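Local coordinates for protein amidohydrolase (Thermotoga maritima, PDB 3OOQ) that is an amidohydrolase-family protein with a TIM-barrel-type domain, possibly a hydrolase of cyclic amides such as an allantoinase, at residues D358-V363 with Y379-E384. Numbering follows the deposited sequence.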
ATOM      1  N   ASP F 358      32.077 -46.821  -0.214  1.00 23.96           N
ATOM      2  CA  ASP F 358      31.138 -46.849  -1.335  1.00 23.60           C
ATOM      3  C   ASP F 358      31.863 -46.655  -2.681  1.00 23.44           C
ATOM      4  O   ASP F 358      32.751 -45.809  -2.798  1.00 22.38           O
ATOM      5  CB  ASP F 358      30.073 -45.748  -1.176  1.00 23.08           C
ATOM      6  CG  ASP F 358      29.144 -45.962   0.036  1.00 30.39           C
ATOM      7  OD1 ASP F 358      29.278 -46.974   0.759  1.00 23.31           O
ATOM      8  OD2 ASP F 358      28.253 -45.102   0.255  1.00 23.47           O
ATOM      9  N   ALA F 359      31.452 -47.420  -3.698  1.00 23.79           N
ATOM     10  CA  ALA F 359      32.096 -47.364  -5.012  1.00 24.63           C
ATOM     11  C   ALA F 359      31.512 -46.224  -5.844  1.00 24.96           C
ATOM     12  O   ALA F 359      30.808 -46.430  -6.852  1.00 24.40           O
ATOM     13  CB  ALA F 359      31.979 -48.685  -5.721  1.00 24.51           C
ATOM     14  N   ASP F 360      31.796 -45.013  -5.379  1.00 24.87           N
ATOM     15  CA  ASP F 360      31.423 -43.802  -6.096  1.00 25.06           C
ATOM     16  C   ASP F 360      32.689 -43.367  -6.791  1.00 23.99           C
ATOM     17  O   ASP F 360      33.620 -42.861  -6.148  1.00 23.61           O
ATOM     18  CB  ASP F 360      30.918 -42.741  -5.120  1.00 25.30           C
ATOM     19  CG  ASP F 360      29.722 -43.218  -4.303  1.00 28.58           C
ATOM     20  OD1 ASP F 360      29.161 -44.307  -4.601  1.00 26.17           O
ATOM     21  OD2 ASP F 360      29.341 -42.490  -3.352  1.00 26.18           O
ATOM     22  N   LEU F 361      32.737 -43.636  -8.093  1.00 23.36           N
ATOM     23  CA  LEU F 361      33.972 -43.530  -8.868  1.00 23.57           C
ATOM     24  C   LEU F 361      33.746 -42.772 -10.164  1.00 23.88           C
ATOM     25  O   LEU F 361      32.706 -42.916 -10.819  1.00 23.94           O
ATOM     26  CB  LEU F 361      34.542 -44.935  -9.166  1.00 23.93           C
ATOM     27  CG  LEU F 361      34.899 -45.787  -7.931  1.00 33.04           C
ATOM     28  CD1 LEU F 361      35.153 -47.253  -8.283  1.00 23.85           C
ATOM     29  CD2 LEU F 361      36.089 -45.201  -7.175  1.00 23.85           C
ATOM     30  N   VAL F 362      34.722 -41.957 -10.539  1.00 23.58           N
ATOM     31  CA  VAL F 362      34.594 -41.191 -11.773  1.00 23.05           C
ATOM     32  C   VAL F 362      35.787 -41.470 -12.662  1.00 22.08           C
ATOM     33  O   VAL F 362      36.929 -41.353 -12.214  1.00 21.86           O
ATOM     34  CB  VAL F 362      34.515 -39.666 -11.482  1.00 23.60           C
ATOM     35  CG1 VAL F 362      34.329 -38.886 -12.781  1.00 22.69           C
ATOM     36  CG2 VAL F 362      33.370 -39.363 -10.507  1.00 22.39           C
ATOM     37  N   VAL F 363      35.508 -41.852 -13.910  1.00 22.17           N
ATOM     38  CA  VAL F 363      36.530 -42.031 -14.939  1.00 22.58           C
ATOM     39  C   VAL F 363      36.694 -40.719 -15.680  1.00 23.28           C
ATOM     40  O   VAL F 363      35.778 -40.263 -16.358  1.00 23.64           O
ATOM     41  CB  VAL F 363      36.176 -43.169 -15.964  1.00 22.23           C
ATOM     42  CG1 VAL F 363      37.273 -43.299 -17.021  1.00 19.66           C
ATOM     43  CG2 VAL F 363      35.936 -44.513 -15.260  1.00 19.35           C
ATOM     44  N   TYR F 379      30.157 -43.900 -11.636  1.00 24.05           N
ATOM     45  CA  TYR F 379      29.491 -44.964 -10.918  1.00 24.34           C
ATOM     46  C   TYR F 379      29.181 -44.419  -9.545  1.00 23.82           C
ATOM     47  O   TYR F 379      29.959 -43.634  -9.001  1.00 23.14           O
ATOM     48  CB  TYR F 379      30.410 -46.184 -10.780  1.00 24.88           C
ATOM     49  CG  TYR F 379      30.796 -46.832 -12.105  1.00 30.13           C
ATOM     50  CD1 TYR F 379      31.817 -46.294 -12.897  1.00 25.78           C
ATOM     51  CD2 TYR F 379      30.150 -47.982 -12.558  1.00 25.44           C
ATOM     52  CE1 TYR F 379      32.179 -46.880 -14.111  1.00 30.04           C
ATOM     53  CE2 TYR F 379      30.510 -48.587 -13.781  1.00 30.63           C
ATOM     54  CZ  TYR F 379      31.527 -48.025 -14.539  1.00 26.24           C
ATOM     55  OH  TYR F 379      31.901 -48.598 -15.723  1.00 31.19           O
ATOM     56  N   ILE F 380      28.035 -44.819  -9.008  1.00 24.03           N
ATOM     57  CA  ILE F 380      27.636 -44.503  -7.635  1.00 24.25           C
ATOM     58  C   ILE F 380      27.145 -45.822  -7.052  1.00 25.64           C
ATOM     59  O   ILE F 380      26.324 -46.498  -7.672  1.00 26.30           O
ATOM     60  CB  ILE F 380      26.514 -43.428  -7.596  1.00 23.47           C
ATOM     61  CG1 ILE F 380      27.081 -42.066  -8.032  1.00 21.97           C
ATOM     62  CG2 ILE F 380      25.885 -43.342  -6.193  1.00 21.77           C
ATOM     63  CD1 ILE F 380      26.080 -40.904  -8.043  1.00 22.69           C
ATOM     64  N   ASP F 381      27.661 -46.213  -5.892  1.00 26.64           N
ATOM     65  CA  ASP F 381      27.386 -47.562  -5.350  1.00 28.01           C
ATOM     66  C   ASP F 381      27.640 -48.656  -6.402  1.00 27.91           C
ATOM     67  O   ASP F 381      26.895 -49.638  -6.496  1.00 27.95           O
ATOM     68  CB  ASP F 381      25.944 -47.657  -4.826  1.00 28.92           C
ATOM     69  CG  ASP F 381      25.649 -46.640  -3.753  1.00 35.84           C
ATOM     70  OD1 ASP F 381      26.548 -46.312  -2.938  1.00 30.16           O
ATOM     71  OD2 ASP F 381      24.502 -46.171  -3.704  1.00 30.19           O
ATOM     72  N   GLY F 382      28.691 -48.463  -7.192  1.00 27.69           N
ATOM     73  CA  GLY F 382      29.131 -49.447  -8.170  1.00 28.03           C
ATOM     74  C   GLY F 382      28.218 -49.597  -9.377  1.00 28.35           C
ATOM     75  O   GLY F 382      28.360 -50.547 -10.139  1.00 28.45           O
ATOM     76  N   VAL F 383      27.290 -48.654  -9.541  1.00 28.26           N
ATOM     77  CA  VAL F 383      26.324 -48.653 -10.638  1.00 28.63           C
ATOM     78  C   VAL F 383      26.606 -47.442 -11.518  1.00 28.50           C
ATOM     79  O   VAL F 383      26.724 -46.309 -11.024  1.00 27.87           O
ATOM     80  CB  VAL F 383      24.854 -48.620 -10.111  1.00 28.77           C
ATOM     81  CG1 VAL F 383      23.849 -48.503 -11.265  1.00 34.47           C
ATOM     82  CG2 VAL F 383      24.549 -49.856  -9.257  1.00 34.64           C
ATOM     83  N   GLU F 384      26.744 -47.682 -12.818  1.00 29.52           N
ATOM     84  CA  GLU F 384      26.950 -46.592 -13.777  1.00 30.30           C
ATOM     85  C   GLU F 384      25.701 -45.700 -13.814  1.00 30.29           C
ATOM     86  O   GLU F 384      24.589 -46.199 -13.996  1.00 30.77           O
ATOM     87  CB  GLU F 384      27.275 -47.141 -15.172  1.00 31.56           C
ATOM     88  CG  GLU F 384      27.808 -46.089 -16.135  1.00 42.67           C
ATOM     89  CD  GLU F 384      28.024 -46.620 -17.538  1.00 32.65           C
ATOM     90  OE1 GLU F 384      28.208 -47.839 -17.721  1.00 43.81           O
ATOM     91  OE2 GLU F 384      28.017 -45.805 -18.477  1.00 43.83           O
TER
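Near the C-terminal end of this amidohydrolase chain, strands 361-364 and 375-380 form an antiparallel beta hairpin, and the contact lies where Ala-359, Asp-360 and Leu-361 meet Tyr-379 and the type I' turn that runs from Ile-380 to Val-383. Leu-361 and Tyr-379 are a hydrogen-bonded pair with their side chains on the same face of the sheet. Tyr-379 N donates to Leu-361 O at 2.9 Å, and the return bond runs from Leu-361 N to Tyr-379 O. Beyond this pair the ladder gives way to bonds that tie residues 359-360 to the turn, which links strands 375-380 and 383-387. Ala-359, at the centre of an inverse gamma turn, presents its O to Gly-382 N at 3.0 Å, while its methyl CB lies 3.6 Å from the same nitrogen. Asp-381 and Gly-382 both have the positive phi of a type I' turn, a conformation that suits the glycine. Asp-360 supplies the side-chain grip: with CG beside its own backbone N (chi1 -58°), OD1 receives Asp-381 N at 2.7 Å in a nearly straight bond, 172° at the hydrogen. Its other oxygen, OD2, forms a salt bridge with Lys-133. An alanine in place of Asp-360 would probably leave Asp-381 N without its acceptor and Lys-133 with one carboxylate fewer, making the turn less firmly held. The side chains of Asp-358 and Asp-381 run side by side and point the same way, with their carboxylate planes turned 79° apart. Lys-133 NZ bridges to both, which probably offsets the repulsion among the three acids; Arg-349 also pairs with Asp-358 OD2, and the main partner of Asp-381 is Arg-135, which meets OD2. Within this acidic cluster Asp-381 OD1 sits 3.7 Å from Asp-360 OD1 and 3.8 Å from Asp-358 OD2.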